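Local coordinates for serine repeat antigen 5 (Plasmodium falciparum, PDB 6X42), which is a papain-family pseudo-zymogen of the malaria parasite, probably a protease-like protein with little or no conventional cysteine-protease activity, at residues A78-N83 / P130-H135; D170-F175 / H267-H272; E196-Y201 / N244-Y249. All coordinates share one frame; numbering follows the deposited sequence. Where two conformers were deposited one is given.

Contact 1 (A78-N83 / P130-H135); sequences ALYVAN and PKVEDH
Y80 crosses from helix 78-83 to the loop residues P130 and V132, P130 meeting the CD1-CE1 side of its ring and V132 its OH end. At CB the chain turns so that CG lies anti to the backbone N (chi1 -168°), which brings the end of the ring nearer the loop than the direction at CB would suggest. The first contact falls at the CD1 corner, which lies 3.9 Å from P130 CG. One atom further, Y80 CE1 is 3.9 Å from P130 O, and that carbonyl oxygen sits at the ring edge, near its plane. V132 CG2 takes over toward the tip: it approaches obliquely and lies 3.6 Å from Y80 OH. A water joins the two segments here, 2.7 Å from Y80 OH and giving a hydrogen to P130 O, also at 2.7 Å. Y109 of helix 99-109 also packs on Y80, consistent with the helical domain of the papain fold, on which the 130-135 loop lies. The chemistry is therefore mixed: the ring carbons meet proline and valine carbon, whereas the polar link between Y80 OH and P130 O runs through the water, with no direct hydrogen bond between the two segments.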
loop_
_atom_site.group_PDB
_atom_site.type_symbol
_atom_site.label_atom_id
_atom_site.label_comp_id
_atom_site.label_asym_id
_atom_site.label_seq_id
_atom_site.Cartn_x
_atom_site.Cartn_y
_atom_site.Cartn_z
ATOM N N ALA A 78 -3.903 -11.716 -5.372
ATOM C CA ALA A 78 -4.651 -10.562 -5.854
ATOM C C ALA A 78 -5.803 -10.999 -6.748
ATOM O O ALA A 78 -6.857 -10.358 -6.781
ATOM C CB ALA A 78 -3.743 -9.626 -6.644
ATOM N N LEU A 79 -5.599 -12.066 -7.525
ATOM C CA LEU A 79 -6.623 -12.496 -8.479
ATOM C C LEU A 79 -7.884 -12.982 -7.773
ATOM O O LEU A 79 -9.001 -12.741 -8.246
ATOM C CB LEU A 79 -6.048 -13.570 -9.397
ATOM C CG LEU A 79 -6.863 -13.879 -10.656
ATOM C CD1 LEU A 79 -6.922 -12.663 -11.573
ATOM C CD2 LEU A 79 -6.278 -15.090 -11.393
ATOM N N TYR A 80 -7.732 -13.641 -6.620
ATOM C CA TYR A 80 -8.908 -14.061 -5.867
ATOM C C TYR A 80 -9.739 -12.858 -5.445
ATOM O O TYR A 80 -10.970 -12.856 -5.571
ATOM C CB TYR A 80 -8.499 -14.889 -4.651
ATOM C CG TYR A 80 -9.673 -15.584 -3.994
ATOM C CD1 TYR A 80 -10.126 -16.810 -4.444
ATOM C CD2 TYR A 80 -10.359 -14.983 -2.948
ATOM C CE1 TYR A 80 -11.218 -17.437 -3.858
ATOM C CE2 TYR A 80 -11.445 -15.604 -2.352
ATOM C CZ TYR A 80 -11.878 -16.823 -2.815
ATOM O OH TYR A 80 -12.972 -17.447 -2.233
ATOM N N VAL A 81 -9.073 -11.818 -4.934
ATOM C CA VAL A 81 -9.769 -10.614 -4.507
ATOM C C VAL A 81 -10.417 -9.913 -5.691
ATOM O O VAL A 81 -11.515 -9.360 -5.574
ATOM C CB VAL A 81 -8.822 -9.696 -3.715
ATOM C CG1 VAL A 81 -9.521 -8.411 -3.315
ATOM C CG2 VAL A 81 -8.265 -10.449 -2.510
ATOM N N ALA A 82 -9.755 -9.909 -6.848
ATOM C CA ALA A 82 -10.349 -9.277 -8.018
ATOM C C ALA A 82 -11.636 -9.968 -8.435
ATOM O O ALA A 82 -12.581 -9.317 -8.879
ATOM C CB ALA A 82 -9.377 -9.341 -9.193
ATOM N N ASN A 83 -11.678 -11.290 -8.334
ATOM C CA ASN A 83 -12.710 -12.061 -9.008
ATOM C C ASN A 83 -13.844 -12.502 -8.104
ATOM O O ASN A 83 -14.868 -12.950 -8.617
ATOM C CB ASN A 83 -12.079 -13.276 -9.692
ATOM C CG ASN A 83 -11.199 -12.865 -10.850
ATOM O OD1 ASN A 83 -11.267 -11.717 -11.315
ATOM N ND2 ASN A 83 -10.389 -13.790 -11.349
ATOM N N PRO A 130 -12.885 -18.695 -8.316
ATOM C CA PRO A 130 -12.587 -20.127 -8.235
ATOM C C PRO A 130 -13.059 -20.738 -6.927
ATOM O O PRO A 130 -13.163 -20.068 -5.896
ATOM C CB PRO A 130 -11.054 -20.166 -8.319
ATOM C CG PRO A 130 -10.651 -18.908 -7.639
ATOM C CD PRO A 130 -11.680 -17.883 -8.095
ATOM N N LYS A 131 -13.337 -22.038 -6.994
ATOM C CA LYS A 131 -13.596 -22.812 -5.791
ATOM C C LYS A 131 -12.334 -22.879 -4.946
ATOM O O LYS A 131 -11.230 -23.066 -5.467
ATOM C CB LYS A 131 -13.989 -24.245 -6.157
ATOM C CG LYS A 131 -13.627 -25.280 -5.058
ATOM C CD LYS A 131 -14.300 -26.630 -5.208
ATOM C CE LYS A 131 -13.855 -27.580 -4.092
ATOM N NZ LYS A 131 -14.347 -28.953 -4.310
ATOM N N VAL A 132 -12.492 -22.743 -3.635
ATOM C CA VAL A 132 -11.357 -22.900 -2.735
ATOM C C VAL A 132 -11.077 -24.389 -2.595
ATOM O O VAL A 132 -11.950 -25.156 -2.188
ATOM C CB VAL A 132 -11.630 -22.243 -1.378
ATOM C CG1 VAL A 132 -10.553 -22.633 -0.366
ATOM C CG2 VAL A 132 -11.694 -20.731 -1.551
ATOM N N GLU A 133 -9.874 -24.803 -2.975
ATOM C CA GLU A 133 -9.505 -26.209 -2.925
ATOM C C GLU A 133 -9.009 -26.592 -1.527
ATOM O O GLU A 133 -8.568 -25.752 -0.732
ATOM C CB GLU A 133 -8.438 -26.523 -3.982
ATOM C CG GLU A 133 -8.792 -26.100 -5.413
ATOM C CD GLU A 133 -9.800 -27.015 -6.104
ATOM O OE1 GLU A 133 -10.072 -28.130 -5.608
ATOM O OE2 GLU A 133 -10.322 -26.609 -7.163
ATOM N N ASP A 134 -9.078 -27.894 -1.237
ATOM C CA ASP A 134 -8.827 -28.360 0.122
ATOM C C ASP A 134 -7.416 -28.024 0.593
ATOM O O ASP A 134 -7.208 -27.787 1.786
ATOM C CB ASP A 134 -9.069 -29.871 0.204
ATOM C CG ASP A 134 -10.545 -30.234 0.152
ATOM O OD1 ASP A 134 -10.857 -31.436 0.017
ATOM O OD2 ASP A 134 -11.396 -29.323 0.245
ATOM N N HIS A 135 -6.437 -27.987 -0.316
ATOM C CA HIS A 135 -5.044 -27.767 0.060
ATOM C C HIS A 135 -4.656 -26.296 0.102
ATOM O O HIS A 135 -3.510 -25.980 0.439
ATOM C CB HIS A 135 -4.102 -28.522 -0.887
ATOM C CG HIS A 135 -3.947 -27.879 -2.233
ATOM N ND1 HIS A 135 -4.834 -28.093 -3.267
ATOM C CD2 HIS A 135 -2.996 -27.045 -2.721
ATOM C CE1 HIS A 135 -4.442 -27.411 -4.330
ATOM N NE2 HIS A 135 -3.330 -26.765 -4.024
HETATM O O HOH W 1 -14.457 -19.235 -3.634
#

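Contact 2 (D170-F175 / H267-H272); sequences DNMDAF and HFNFIH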
loop_
_atom_site.group_PDB
_atom_site.type_symbol
_atom_site.label_atom_id
_atom_site.label_comp_id
_atom_site.label_asym_id
_atom_site.label_seq_id
_atom_site.Cartn_x
_atom_site.Cartn_y
_atom_site.Cartn_z
ATOM N N ASP A 170 -2.167 22.785 6.389
ATOM C CA ASP A 170 -1.527 23.674 7.352
ATOM C C ASP A 170 -0.849 22.934 8.494
ATOM O O ASP A 170 -0.434 23.571 9.473
ATOM C CB ASP A 170 -2.539 24.648 7.957
ATOM C CG ASP A 170 -3.068 25.640 6.959
ATOM O OD1 ASP A 170 -2.277 26.110 6.115
ATOM O OD2 ASP A 170 -4.270 25.977 7.047
ATOM N N ASN A 171 -0.747 21.619 8.408
ATOM C CA ASN A 171 -0.157 20.836 9.476
ATOM C C ASN A 171 0.486 19.584 8.885
ATOM O O ASN A 171 0.230 18.458 9.318
ATOM C CB ASN A 171 -1.214 20.503 10.524
ATOM C CG ASN A 171 -0.612 19.966 11.791
ATOM O OD1 ASN A 171 0.600 20.062 12.011
ATOM N ND2 ASN A 171 -1.451 19.391 12.637
ATOM N N MET A 172 1.354 19.773 7.887
ATOM C CA MET A 172 1.950 18.616 7.213
ATOM C C MET A 172 2.914 17.846 8.103
ATOM O O MET A 172 3.135 16.655 7.862
ATOM C CB MET A 172 2.595 19.002 5.882
ATOM C CG MET A 172 1.547 19.298 4.815
ATOM S SD MET A 172 0.630 17.793 4.303
ATOM C CE MET A 172 1.899 16.848 3.503
ATOM N N ASP A 173 3.489 18.490 9.123
ATOM C CA ASP A 173 4.349 17.760 10.046
ATOM C C ASP A 173 3.584 16.639 10.736
ATOM O O ASP A 173 4.132 15.556 10.963
ATOM C CB ASP A 173 4.937 18.712 11.091
ATOM C CG ASP A 173 6.057 19.569 10.544
ATOM O OD1 ASP A 173 6.456 19.384 9.377
ATOM O OD2 ASP A 173 6.545 20.443 11.296
ATOM N N ALA A 174 2.310 16.878 11.067
ATOM C CA ALA A 174 1.499 15.849 11.709
ATOM C C ALA A 174 1.172 14.728 10.729
ATOM O O ALA A 174 1.198 13.554 11.102
ATOM C CB ALA A 174 0.230 16.471 12.291
ATOM N N PHE A 175 0.892 15.073 9.468
ATOM C CA PHE A 175 0.647 14.059 8.439
ATOM C C PHE A 175 1.858 13.150 8.289
ATOM O O PHE A 175 1.732 11.920 8.281
ATOM C CB PHE A 175 0.330 14.799 7.135
ATOM C CG PHE A 175 -0.119 13.932 5.980
ATOM C CD1 PHE A 175 -1.380 13.364 5.938
ATOM C CD2 PHE A 175 0.709 13.746 4.883
ATOM C CE1 PHE A 175 -1.798 12.618 4.855
ATOM C CE2 PHE A 175 0.298 12.997 3.787
ATOM C CZ PHE A 175 -0.967 12.435 3.771
ATOM N N HIS A 267 -0.097 23.523 -4.758
ATOM C CA HIS A 267 -1.371 23.510 -4.057
ATOM C C HIS A 267 -1.654 22.141 -3.449
ATOM O O HIS A 267 -2.284 22.045 -2.392
ATOM C CB HIS A 267 -2.496 23.902 -5.016
ATOM C CG HIS A 267 -2.336 25.271 -5.602
ATOM N ND1 HIS A 267 -1.621 26.269 -4.976
ATOM C CD2 HIS A 267 -2.810 25.811 -6.750
ATOM C CE1 HIS A 267 -1.652 27.364 -5.717
ATOM N NE2 HIS A 267 -2.367 27.112 -6.799
ATOM N N PHE A 268 -1.174 21.076 -4.081
ATOM C CA PHE A 268 -1.465 19.717 -3.658
ATOM C C PHE A 268 -0.180 18.930 -3.479
ATOM O O PHE A 268 0.733 19.027 -4.298
ATOM C CB PHE A 268 -2.282 19.021 -4.742
ATOM C CG PHE A 268 -3.533 19.752 -5.110
ATOM C CD1 PHE A 268 -3.698 20.320 -6.370
ATOM C CD2 PHE A 268 -4.554 19.871 -4.192
ATOM C CE1 PHE A 268 -4.865 20.987 -6.706
ATOM C CE2 PHE A 268 -5.725 20.534 -4.519
ATOM C CZ PHE A 268 -5.868 21.103 -5.777
ATOM N N ASN A 269 -0.140 18.126 -2.422
ATOM C CA ASN A 269 0.978 17.228 -2.191
ATOM C C ASN A 269 0.904 16.039 -3.143
ATOM O O ASN A 269 -0.176 15.587 -3.520
ATOM C CB ASN A 269 0.969 16.712 -0.755
ATOM C CG ASN A 269 2.302 16.120 -0.334
ATOM O OD1 ASN A 269 2.551 14.904 -0.474
ATOM N ND2 ASN A 269 3.171 16.959 0.173
ATOM N N PHE A 270 2.080 15.508 -3.506
ATOM C CA PHE A 270 2.145 14.303 -4.331
ATOM C C PHE A 270 1.379 13.123 -3.716
ATOM O O PHE A 270 0.735 12.341 -4.440
ATOM C CB PHE A 270 3.622 13.933 -4.579
ATOM C CG PHE A 270 3.794 12.632 -5.289
ATOM C CD1 PHE A 270 3.653 12.551 -6.656
ATOM C CD2 PHE A 270 4.083 11.486 -4.586
ATOM C CE1 PHE A 270 3.794 11.325 -7.300
ATOM C CE2 PHE A 270 4.221 10.271 -5.220
ATOM C CZ PHE A 270 4.078 10.182 -6.583
ATOM N N ILE A 271 1.408 12.982 -2.396
ATOM C CA ILE A 271 0.622 11.964 -1.711
ATOM C C ILE A 271 -0.756 12.566 -1.452
ATOM O O ILE A 271 -0.905 13.480 -0.652
ATOM C CB ILE A 271 1.279 11.525 -0.394
ATOM C CG1 ILE A 271 2.694 10.966 -0.628
ATOM C CG2 ILE A 271 0.376 10.550 0.321
ATOM C CD1 ILE A 271 2.774 9.742 -1.510
ATOM N N HIS A 272 -1.780 12.043 -2.116
ATOM C CA HIS A 272 -3.135 12.540 -1.925
ATOM C C HIS A 272 -3.688 12.148 -0.563
ATOM O O HIS A 272 -4.319 12.961 0.133
ATOM C CB HIS A 272 -4.021 11.993 -3.050
ATOM C CG HIS A 272 -5.448 12.397 -2.919
ATOM N ND1 HIS A 272 -6.348 11.695 -2.143
ATOM C CD2 HIS A 272 -6.116 13.464 -3.416
ATOM C CE1 HIS A 272 -7.512 12.323 -2.169
ATOM N NE2 HIS A 272 -7.400 13.391 -2.945
#
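M172 and F175, one helical turn apart, reach N269 and I271 with their extreme atoms. The methionine is folded rather than extended: CG lies beside the backbone N, anti to the carbonyl carbon, and further bends at chi2 (-69°) and chi3 (-67°) curl the chain until its methyl faces the asparagine amide. M172 CE ends 3.6 Å from N269 ND2 and 3.9 Å from N269 CG, the two side chains meeting at a slant. F175 takes a different course. Its CG is anti to the backbone N, which extends the ring toward the other segment, and F175 CZ stops 4.2 Å from I271 CG2. That methyl lies at the ring edge, near the ring plane; the other branch of the isoleucine, through CG1, leads away from the phenylalanine.

The amide that M172 meets is fixed at both ends. N269 OD1 accepts from I271 N at 2.9 Å, with a nearly straight N-H...O angle of 161° and the donor tilted modestly from the carbonyl plane; this is an Asx turn. N269 ND2 is hydrogen-bonded to M260 O, so the rotation of the group is set by polar partners while carbon packs beside it.

Next to these side chains, F168 meets the F175 ring and Y261 touches M172. The contact thus places the first turn of helix 172-186 against the loop that runs into strand 273-280, consistent with the strand-rich domain of the papain fold, and I271 also packs on I193 of strand 189-193.

Contact 3 (E196-Y201 / N244-Y249); sequences ENVMGY and NSWGPY. With CA (calcium ion), chain B.
A carbon and Met-aromatic contact joins two loops here: V198 and M199, following strand 189-193, close on the indole of W246, in the loop between strands 236-243 and 255-259. The evidence lies at the outer corner of the six-membered ring. V198 CG2 is 3.6 Å from W246 CH2, and M199 CE is 3.7 Å from the same W246 CH2, the two methyls coming obliquely from opposite sides of the ring plane. With chi1 at -54°, the valine sets CG2 between the backbone N and the carbonyl carbon, pointing it at the tryptophan. M199 is bent at chi2, bringing SD to 5.0 Å from the centroid of the six-membered ring of W246, 57° off its normal; a second conformer was deposited, which leaves the methionine's share less certain.

On the valine side of the indole, N244 ND2 lies 3.3 Å above the W246 ring plane, offset toward the rim. W250 meets the indole edge-to-face. On the far side of the first loop, E196 OE2 (2.3 Å) and N197 OD1 (2.4 Å) bind a calcium ion, with a water and D214 among its other ligands, so the side chains of the two residues before V198 are tied to a metal.

N244 OD1 is hydrogen-bonded to H219 NE2, and the H219 ring also meets W246. This is consistent with the histidine-asparagine pair shielded by tryptophan in the active-site region of papain-fold proteases, with S53, touched by S245, probably standing where those enzymes carry cysteine.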
loop_
_atom_site.group_PDB
_atom_site.type_symbol
_atom_site.label_atom_id
_atom_site.label_comp_id
_atom_site.label_asym_id
_atom_site.label_seq_id
_atom_site.Cartn_x
_atom_site.Cartn_y
_atom_site.Cartn_z
ATOM N N GLU A 196 -0.637 9.551 -13.468
ATOM C CA GLU A 196 0.060 10.396 -14.430
ATOM C C GLU A 196 1.352 10.957 -13.853
ATOM O O GLU A 196 2.323 11.165 -14.587
ATOM C CB GLU A 196 -0.844 11.545 -14.904
ATOM C CG GLU A 196 -1.022 12.674 -13.891
ATOM C CD GLU A 196 -1.835 13.863 -14.391
ATOM O OE1 GLU A 196 -2.740 13.668 -15.242
ATOM O OE2 GLU A 196 -1.617 14.982 -13.870
ATOM N N ASN A 197 1.371 11.220 -12.546
ATOM C CA ASN A 197 2.465 11.952 -11.941
ATOM C C ASN A 197 3.759 11.165 -11.921
ATOM O O ASN A 197 4.824 11.778 -11.782
ATOM C CB ASN A 197 2.106 12.411 -10.534
ATOM C CG ASN A 197 1.059 13.504 -10.549
ATOM O OD1 ASN A 197 0.936 14.217 -11.544
ATOM N ND2 ASN A 197 0.302 13.642 -9.485
ATOM N N VAL A 198 3.703 9.839 -12.077
ATOM C CA VAL A 198 4.904 8.999 -12.106
ATOM C C VAL A 198 5.233 8.509 -13.503
ATOM O O VAL A 198 6.110 7.648 -13.664
ATOM C CB VAL A 198 4.834 7.840 -11.088
ATOM C CG1 VAL A 198 4.549 8.362 -9.689
ATOM C CG2 VAL A 198 3.798 6.796 -11.478
ATOM N N MET A 199 4.603 9.090 -14.530
ATOM C CA MET A 199 4.774 8.675 -15.915
ATOM C C MET A 199 5.930 9.367 -16.624
ATOM O O MET A 199 6.260 8.978 -17.754
ATOM C CB MET A 199 3.500 8.977 -16.703
ATOM C CG MET A 199 2.315 8.161 -16.293
ATOM S SD MET A 199 2.523 6.412 -16.590
ATOM C CE MET A 199 0.842 5.867 -16.257
ATOM N N GLY A 200 6.530 10.386 -16.011
ATOM C CA GLY A 200 7.624 11.085 -16.668
ATOM C C GLY A 200 8.812 10.171 -16.899
ATOM O O GLY A 200 9.084 9.236 -16.139
ATOM N N TYR A 201 9.546 10.463 -17.968
ATOM C CA TYR A 201 10.774 9.734 -18.265
ATOM C C TYR A 201 11.710 9.688 -17.053
ATOM O O TYR A 201 12.417 8.699 -16.825
ATOM C CB TYR A 201 11.458 10.454 -19.431
ATOM C CG TYR A 201 12.836 9.939 -19.737
ATOM C CD1 TYR A 201 13.016 8.767 -20.447
ATOM C CD2 TYR A 201 13.959 10.623 -19.304
ATOM C CE1 TYR A 201 14.291 8.285 -20.718
ATOM C CE2 TYR A 201 15.229 10.162 -19.579
ATOM C CZ TYR A 201 15.389 8.991 -20.276
ATOM O OH TYR A 201 16.664 8.536 -20.539
ATOM N N ASN A 244 5.581 0.476 -5.935
ATOM C CA ASN A 244 4.585 0.399 -6.998
ATOM C C ASN A 244 4.387 -1.059 -7.396
ATOM O O ASN A 244 5.136 -1.938 -6.969
ATOM C CB ASN A 244 5.034 1.258 -8.186
ATOM C CG ASN A 244 3.892 1.759 -9.053
ATOM O OD1 ASN A 244 2.730 1.401 -8.882
ATOM N ND2 ASN A 244 4.249 2.607 -10.010
ATOM N N SER A 245 3.372 -1.300 -8.228
ATOM C CA SER A 245 2.979 -2.620 -8.694
ATOM C C SER A 245 3.049 -2.720 -10.221
ATOM O O SER A 245 2.176 -3.318 -10.866
ATOM C CB SER A 245 1.602 -3.022 -8.166
ATOM O OG SER A 245 0.630 -2.023 -8.393
ATOM N N TRP A 246 4.103 -2.134 -10.794
ATOM C CA TRP A 246 4.343 -2.141 -12.235
ATOM C C TRP A 246 5.559 -2.990 -12.580
ATOM O O TRP A 246 6.169 -2.828 -13.649
ATOM C CB TRP A 246 4.461 -0.719 -12.782
ATOM C CG TRP A 246 3.184 0.090 -12.710
ATOM C CD1 TRP A 246 1.934 -0.351 -12.396
ATOM C CD2 TRP A 246 3.060 1.494 -12.962
ATOM N NE1 TRP A 246 1.044 0.701 -12.414
ATOM C CE2 TRP A 246 1.709 1.840 -12.772
ATOM C CE3 TRP A 246 3.969 2.496 -13.325
ATOM C CZ2 TRP A 246 1.248 3.150 -12.912
ATOM C CZ3 TRP A 246 3.505 3.781 -13.479
ATOM C CH2 TRP A 246 2.159 4.100 -13.268
ATOM N N GLY A 247 5.897 -3.921 -11.695
ATOM C CA GLY A 247 6.984 -4.835 -11.917
ATOM C C GLY A 247 8.322 -4.282 -11.482
ATOM O O GLY A 247 8.477 -3.094 -11.190
ATOM N N PRO A 248 9.327 -5.160 -11.430
ATOM C CA PRO A 248 10.635 -4.786 -10.876
ATOM C C PRO A 248 11.547 -4.039 -11.834
ATOM O O PRO A 248 12.661 -3.682 -11.441
ATOM C CB PRO A 248 11.237 -6.138 -10.496
ATOM C CG PRO A 248 10.644 -7.092 -11.518
ATOM C CD PRO A 248 9.224 -6.603 -11.696
ATOM N N TYR A 249 11.119 -3.754 -13.054
ATOM C CA TYR A 249 11.896 -2.955 -13.999
ATOM C C TYR A 249 11.378 -1.530 -14.119
ATOM O O TYR A 249 11.984 -0.716 -14.833
ATOM C CB TYR A 249 11.995 -3.681 -15.356
ATOM C CG TYR A 249 12.513 -5.080 -15.157
ATOM C CD1 TYR A 249 13.848 -5.316 -14.880
ATOM C CD2 TYR A 249 11.653 -6.169 -15.201
ATOM C CE1 TYR A 249 14.313 -6.633 -14.675
ATOM C CE2 TYR A 249 12.088 -7.439 -14.992
ATOM C CZ TYR A 249 13.409 -7.673 -14.720
ATOM O OH TYR A 249 13.817 -8.973 -14.529
HETATM CA CA CA B . -0.298 16.091 -12.323
HETATM O O HOH W 2 1.297 17.190 -10.849
#

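Overall arrangement
From the N terminus, contact 1 comes first: helix 78-83 is rejoined by 130-135 after a span containing helix 99-109, and this loop closes before the others open. Contact 2 then opens at 170-175 and closes only at 267-272, enclosing contact 3, whose segments 196-201 and 244-249 bracket strands 208-209, 219-230 and 236-243. Contact 1 thus belongs to the helix-rich earlier part of the chain, on the opposite side of its centre from contact 2, their centres 38 Å apart. The nested pair ties together the later, strand-rich part and also touches directly, F270 CZ lying 3.6 Å from V198 CG1. Contact 3 approaches contact 1 to about 9 Å between nearest atoms.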